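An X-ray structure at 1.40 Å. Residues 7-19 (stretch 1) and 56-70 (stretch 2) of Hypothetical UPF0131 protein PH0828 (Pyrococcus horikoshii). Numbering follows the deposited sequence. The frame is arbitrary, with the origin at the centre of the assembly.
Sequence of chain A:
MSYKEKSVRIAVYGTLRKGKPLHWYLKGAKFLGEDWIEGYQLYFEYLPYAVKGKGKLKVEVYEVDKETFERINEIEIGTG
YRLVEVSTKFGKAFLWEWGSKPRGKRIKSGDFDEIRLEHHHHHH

Stretch 1, residues 7-19: SVRIAVYGTLRKG
Stretch 2 56-70: KLKVEVYEVDKETFE

Antiparallel pairing of strand 8-12 with strand 56-64 in Hypothetical UPF0131 protein PH0828, built round E60, I10 and V8, the residues that cover the most surface; the two stretches together bury 1023 Å². The strand axes approach to 4.5 Å, with 152° between their N-to-C directions. The register runs V8-V64, R9-E63, I10-Y62, A11-V61 and V12-E60. V8, I10 and V12 face V64, Y62 and E60 in hydrogen-bonded pairs, with CA-CA separations of 5.2, 5.4 and 5.3 Å; R9-E63 and A11-V61 are non-hydrogen-bonded pairs, each with CA atoms 4.5 Å apart. Backbone angles are extended throughout, for example phi/psi -126/153 at I10 and -112/129 at E60.

Each hydrogen-bonded pair closes a two-bond ring: V8 N to V64 O 2.5 Å and V64 N to V8 O 2.8 Å; I10 N to Y62 O and Y62 N to I10 O, both 2.9 Å; V12 N to E60 O 3.0 Å and E60 N to V12 O 2.9 Å. All six are nearly straight, at 161-171°. Between the rings CA-H...O contacts fill in, such as R9 CA to Y62 O and V61 CA to I10 O, each 3.3 Å.

E60 shares a sheet face with V8, I10, V12, Y62 and V64. Its side chain (chi1 m, chi2 t, chi3 25°) carries the carboxylate to the loop after strand 8-12, where a type I turn from G14 to R17, with R17 N bonded to G14 O at 2.9 Å, brings the chain back. R17 (chi1 m, chi2 t, chi3 p, chi4 -174°) forms a salt bridge, NE to E60 OE2 2.8 Å at 171°, with the oxygen near the guanidinium plane; R17 NH2 adds a weak bond to E60 OE2 at 3.4 Å. E60 OE1 accepts from K18 N at 2.9 Å and from Y62 OH at 2.6 Å, so both carboxylate oxygens are engaged. One water links K18 O (2.6 Å) to E60 OE2 (2.5 Å); another joins Y13 O (2.7 Å), R17 NH1 (2.9 Å) and K58 O (2.8 Å).

Further along this face the contact is apolar. I10 (chi1 p, chi2 t) packs CD1 on V64 CG1 at 3.9 Å, CG1 on Y62 CB at 4.1 Å, and CG2 at the ring edge of F69, 3.9 Å from CD1. V8 (chi1 t) meets V64, CB to CG2 4.0 Å, and F69, CG1 to CD1 3.9 Å. F69 (chi1 t, chi2 80°) reaches both from the helix beginning at K66. D65 (chi1 p) caps that helix: its OD1 accepts from T68 N and T68 OG1, both at 2.7 Å.

On the sheet face of R9, A11, V61 and E63, A11 CB lies 4.0 Å from V59 CB, and R9 CG 3.7 Å from V61 CG1. Beyond the strand, Y13 (chi1 p, chi2 -92°) sets CB 3.7 Å from L57 CD1, while its ring end leads away from stretch 2.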

# COMPACT_ATOMS: atom_id res chain seq x y z
N SER A 7 -18.48 -0.61 6.41
CA SER A 7 -17.53 0.07 5.49
C SER A 7 -16.23 0.41 6.20
O SER A 7 -16.24 1.02 7.27
CB SER A 7 -18.17 1.35 4.93
OG SER A 7 -17.29 2.02 4.05
N VAL A 8 -15.11 0.00 5.61
CA VAL A 8 -13.79 0.25 6.18
C VAL A 8 -12.94 1.09 5.24
O VAL A 8 -12.93 0.86 4.03
CB VAL A 8 -13.04 -1.07 6.47
CG1 VAL A 8 -11.71 -0.78 7.14
CG2 VAL A 8 -13.89 -1.98 7.34
N ARG A 9 -12.22 2.06 5.79
CA ARG A 9 -11.35 2.92 4.99
C ARG A 9 -9.94 2.34 5.05
O ARG A 9 -9.42 2.09 6.14
CB ARG A 9 -11.36 4.34 5.55
CG ARG A 9 -10.67 5.37 4.67
CD ARG A 9 -10.82 6.78 5.23
NE ARG A 9 -12.21 7.19 5.33
CZ ARG A 9 -12.83 7.52 6.46
NH1 ARG A 9 -12.18 7.49 7.61
NH2 ARG A 9 -14.11 7.87 6.43
N ILE A 10 -9.34 2.10 3.89
CA ILE A 10 -7.98 1.55 3.85
C ILE A 10 -7.06 2.42 3.00
O ILE A 10 -7.51 3.13 2.10
CB ILE A 10 -7.96 0.10 3.28
CG1 ILE A 10 -8.42 0.10 1.82
CG2 ILE A 10 -8.85 -0.81 4.12
CD1 ILE A 10 -8.36 -1.27 1.16
N ALA A 11 -5.76 2.37 3.32
CA ALA A 11 -4.75 3.13 2.60
C ALA A 11 -3.72 2.11 2.11
O ALA A 11 -3.03 1.48 2.91
CB ALA A 11 -4.09 4.13 3.53
N VAL A 12 -3.64 1.95 0.79
CA VAL A 12 -2.73 0.99 0.20
C VAL A 12 -1.59 1.64 -0.57
O VAL A 12 -1.80 2.59 -1.34
CB VAL A 12 -3.50 -0.02 -0.69
CG1 VAL A 12 -4.51 -0.79 0.17
CG2 VAL A 12 -4.23 0.70 -1.83
N TYR A 13 -0.39 1.13 -0.36
CA TYR A 13 0.82 1.67 -0.97
C TYR A 13 1.48 0.74 -1.97
O TYR A 13 2.38 1.15 -2.70
CB TYR A 13 1.84 1.99 0.12
CG TYR A 13 2.18 0.78 0.98
CD1 TYR A 13 1.48 0.53 2.16
CD2 TYR A 13 3.19 -0.11 0.60
CE1 TYR A 13 1.79 -0.60 2.95
CE2 TYR A 13 3.50 -1.23 1.39
CZ TYR A 13 2.80 -1.46 2.56
OH TYR A 13 3.15 -2.54 3.35
N GLY A 14 1.06 -0.52 -2.00
CA GLY A 14 1.72 -1.46 -2.88
C GLY A 14 0.88 -2.39 -3.72
O GLY A 14 0.25 -1.98 -4.68
N THR A 15 0.89 -3.66 -3.33
CA THR A 15 0.20 -4.72 -4.04
C THR A 15 -1.27 -4.51 -4.38
O THR A 15 -1.75 -5.01 -5.40
CB THR A 15 0.39 -6.04 -3.26
OG1 THR A 15 1.76 -6.14 -2.84
CG2 THR A 15 0.05 -7.23 -4.11
N LEU A 16 -1.97 -3.76 -3.54
CA LEU A 16 -3.39 -3.48 -3.77
C LEU A 16 -3.67 -2.22 -4.59
O LEU A 16 -4.82 -1.97 -4.97
CB LEU A 16 -4.12 -3.40 -2.42
CG LEU A 16 -4.28 -4.72 -1.65
CD1 LEU A 16 -4.61 -4.43 -0.20
CD2 LEU A 16 -5.37 -5.58 -2.30
N ARG A 17 -2.64 -1.42 -4.87
CA ARG A 17 -2.85 -0.21 -5.66
C ARG A 17 -3.32 -0.53 -7.08
O ARG A 17 -3.09 -1.63 -7.59
CB ARG A 17 -1.57 0.63 -5.72
CG ARG A 17 -1.28 1.42 -4.45
CD ARG A 17 -0.11 2.38 -4.64
NE ARG A 17 -0.43 3.41 -5.63
CZ ARG A 17 0.43 4.32 -6.07
NH1 ARG A 17 1.68 4.35 -5.64
NH2 ARG A 17 0.04 5.21 -6.98
N LYS A 18 -3.99 0.43 -7.70
CA LYS A 18 -4.48 0.25 -9.06
C LYS A 18 -3.37 -0.24 -9.99
O LYS A 18 -2.27 0.31 -10.02
CB LYS A 18 -5.02 1.58 -9.59
CG LYS A 18 -5.41 1.55 -11.05
CD LYS A 18 -5.83 2.93 -11.51
CE LYS A 18 -5.75 3.05 -13.02
NZ LYS A 18 -6.11 4.42 -13.46
N GLY A 19 -3.68 -1.30 -10.74
CA GLY A 19 -2.72 -1.85 -11.68
C GLY A 19 -1.73 -2.84 -11.08
O GLY A 19 -0.99 -3.50 -11.82
N LYS A 56 7.97 9.98 3.59
CA LYS A 56 6.54 9.95 3.32
C LYS A 56 6.20 8.86 2.32
O LYS A 56 6.96 8.57 1.40
CB LYS A 56 6.03 11.31 2.84
CG LYS A 56 6.56 11.79 1.51
CD LYS A 56 5.90 13.11 1.13
CE LYS A 56 6.28 13.54 -0.28
NZ LYS A 56 7.75 13.69 -0.44
N LEU A 57 5.03 8.27 2.51
CA LEU A 57 4.57 7.16 1.69
C LEU A 57 3.31 7.49 0.89
O LEU A 57 2.32 7.97 1.44
CB LEU A 57 4.30 5.97 2.61
CG LEU A 57 3.69 4.70 2.03
CD1 LEU A 57 4.78 3.88 1.34
CD2 LEU A 57 3.04 3.91 3.15
N LYS A 58 3.35 7.23 -0.42
CA LYS A 58 2.18 7.48 -1.25
C LYS A 58 1.20 6.32 -1.15
O LYS A 58 1.58 5.15 -1.28
CB LYS A 58 2.59 7.66 -2.72
CG LYS A 58 1.46 8.13 -3.62
CD LYS A 58 1.87 8.07 -5.07
CE LYS A 58 0.88 8.78 -5.98
NZ LYS A 58 1.05 10.26 -5.96
N VAL A 59 -0.06 6.66 -0.90
CA VAL A 59 -1.11 5.66 -0.80
C VAL A 59 -2.33 6.05 -1.61
O VAL A 59 -2.51 7.22 -1.98
CB VAL A 59 -1.59 5.47 0.67
CG1 VAL A 59 -0.48 4.92 1.53
CG2 VAL A 59 -2.12 6.80 1.22
N GLU A 60 -3.15 5.05 -1.90
CA GLU A 60 -4.43 5.24 -2.57
C GLU A 60 -5.40 4.89 -1.45
O GLU A 60 -5.26 3.84 -0.81
CB GLU A 60 -4.59 4.25 -3.72
CG GLU A 60 -3.85 4.66 -4.98
CD GLU A 60 -3.82 3.56 -6.03
OE1 GLU A 60 -4.71 2.70 -6.03
OE2 GLU A 60 -2.89 3.58 -6.86
N VAL A 61 -6.37 5.76 -1.19
CA VAL A 61 -7.33 5.51 -0.13
C VAL A 61 -8.67 5.05 -0.68
O VAL A 61 -9.22 5.68 -1.60
CB VAL A 61 -7.53 6.78 0.73
CG1 VAL A 61 -8.43 6.47 1.92
CG2 VAL A 61 -6.18 7.30 1.21
N TYR A 62 -9.19 3.96 -0.13
CA TYR A 62 -10.45 3.39 -0.56
C TYR A 62 -11.41 3.13 0.59
O TYR A 62 -11.00 3.01 1.75
CB TYR A 62 -10.24 2.03 -1.25
CG TYR A 62 -9.45 2.06 -2.53
CD1 TYR A 62 -8.06 2.13 -2.51
CD2 TYR A 62 -10.10 2.04 -3.76
CE1 TYR A 62 -7.33 2.16 -3.69
CE2 TYR A 62 -9.38 2.07 -4.95
CZ TYR A 62 -8.00 2.14 -4.90
OH TYR A 62 -7.28 2.19 -6.07
N GLU A 63 -12.69 3.05 0.25
CA GLU A 63 -13.73 2.71 1.20
C GLU A 63 -14.17 1.34 0.71
O GLU A 63 -14.55 1.19 -0.46
CB GLU A 63 -14.92 3.67 1.12
CG GLU A 63 -14.65 5.09 1.59
CD GLU A 63 -15.94 5.88 1.77
OE1 GLU A 63 -15.87 7.12 1.94
OE2 GLU A 63 -17.02 5.27 1.75
N VAL A 64 -14.10 0.33 1.57
CA VAL A 64 -14.50 -1.02 1.20
C VAL A 64 -15.51 -1.55 2.21
O VAL A 64 -15.51 -1.13 3.37
CB VAL A 64 -13.28 -1.98 1.19
CG1 VAL A 64 -12.20 -1.44 0.26
CG2 VAL A 64 -12.73 -2.16 2.60
N ASP A 65 -16.38 -2.46 1.78
CA ASP A 65 -17.35 -3.01 2.72
C ASP A 65 -16.68 -4.06 3.60
O ASP A 65 -15.54 -4.47 3.34
CB ASP A 65 -18.56 -3.62 2.00
CG ASP A 65 -18.18 -4.66 0.96
OD1 ASP A 65 -17.33 -5.52 1.26
OD2 ASP A 65 -18.76 -4.63 -0.14
N LYS A 66 -17.37 -4.47 4.65
CA LYS A 66 -16.85 -5.44 5.61
C LYS A 66 -16.39 -6.75 4.97
O LYS A 66 -15.30 -7.24 5.25
CB LYS A 66 -17.90 -5.73 6.68
CG LYS A 66 -17.43 -6.65 7.80
CD LYS A 66 -18.50 -6.76 8.88
CE LYS A 66 -18.05 -7.66 10.02
NZ LYS A 66 -19.06 -7.69 11.12
N GLU A 67 -17.23 -7.31 4.10
CA GLU A 67 -16.91 -8.57 3.44
C GLU A 67 -15.62 -8.45 2.63
O GLU A 67 -14.77 -9.33 2.68
CB GLU A 67 -18.08 -8.98 2.54
CG GLU A 67 -18.25 -10.49 2.38
CD GLU A 67 -17.45 -11.06 1.23
OE1 GLU A 67 -17.70 -10.66 0.08
OE2 GLU A 67 -16.57 -11.91 1.48
N THR A 68 -15.48 -7.36 1.89
CA THR A 68 -14.29 -7.14 1.08
C THR A 68 -13.05 -7.03 1.97
O THR A 68 -12.02 -7.65 1.68
CB THR A 68 -14.42 -5.86 0.23
OG1 THR A 68 -15.51 -6.01 -0.69
CG2 THR A 68 -13.14 -5.61 -0.56
N PHE A 69 -13.14 -6.25 3.04
CA PHE A 69 -12.00 -6.10 3.94
C PHE A 69 -11.58 -7.44 4.54
O PHE A 69 -10.40 -7.76 4.59
CB PHE A 69 -12.32 -5.13 5.08
CG PHE A 69 -11.17 -4.95 6.03
CD1 PHE A 69 -10.12 -4.09 5.72
CD2 PHE A 69 -11.11 -5.69 7.21
CE1 PHE A 69 -9.02 -3.98 6.57
CE2 PHE A 69 -10.02 -5.58 8.06
CZ PHE A 69 -8.97 -4.72 7.74
N GLU A 70 -12.55 -8.22 5.00
CA GLU A 70 -12.25 -9.52 5.59
C GLU A 70 -11.58 -10.46 4.58
O GLU A 70 -10.68 -11.21 4.94
CB GLU A 70 -13.51 -10.17 6.15
CG GLU A 70 -14.03 -9.47 7.41
CD GLU A 70 -15.21 -10.18 8.04
OE1 GLU A 70 -15.52 -11.32 7.64
OE2 GLU A 70 -15.84 -9.59 8.95
O HOH W 1 -20.01 -3.44 5.16
O HOH W 2 3.01 3.70 -3.19
O HOH W 3 -1.70 2.61 -8.88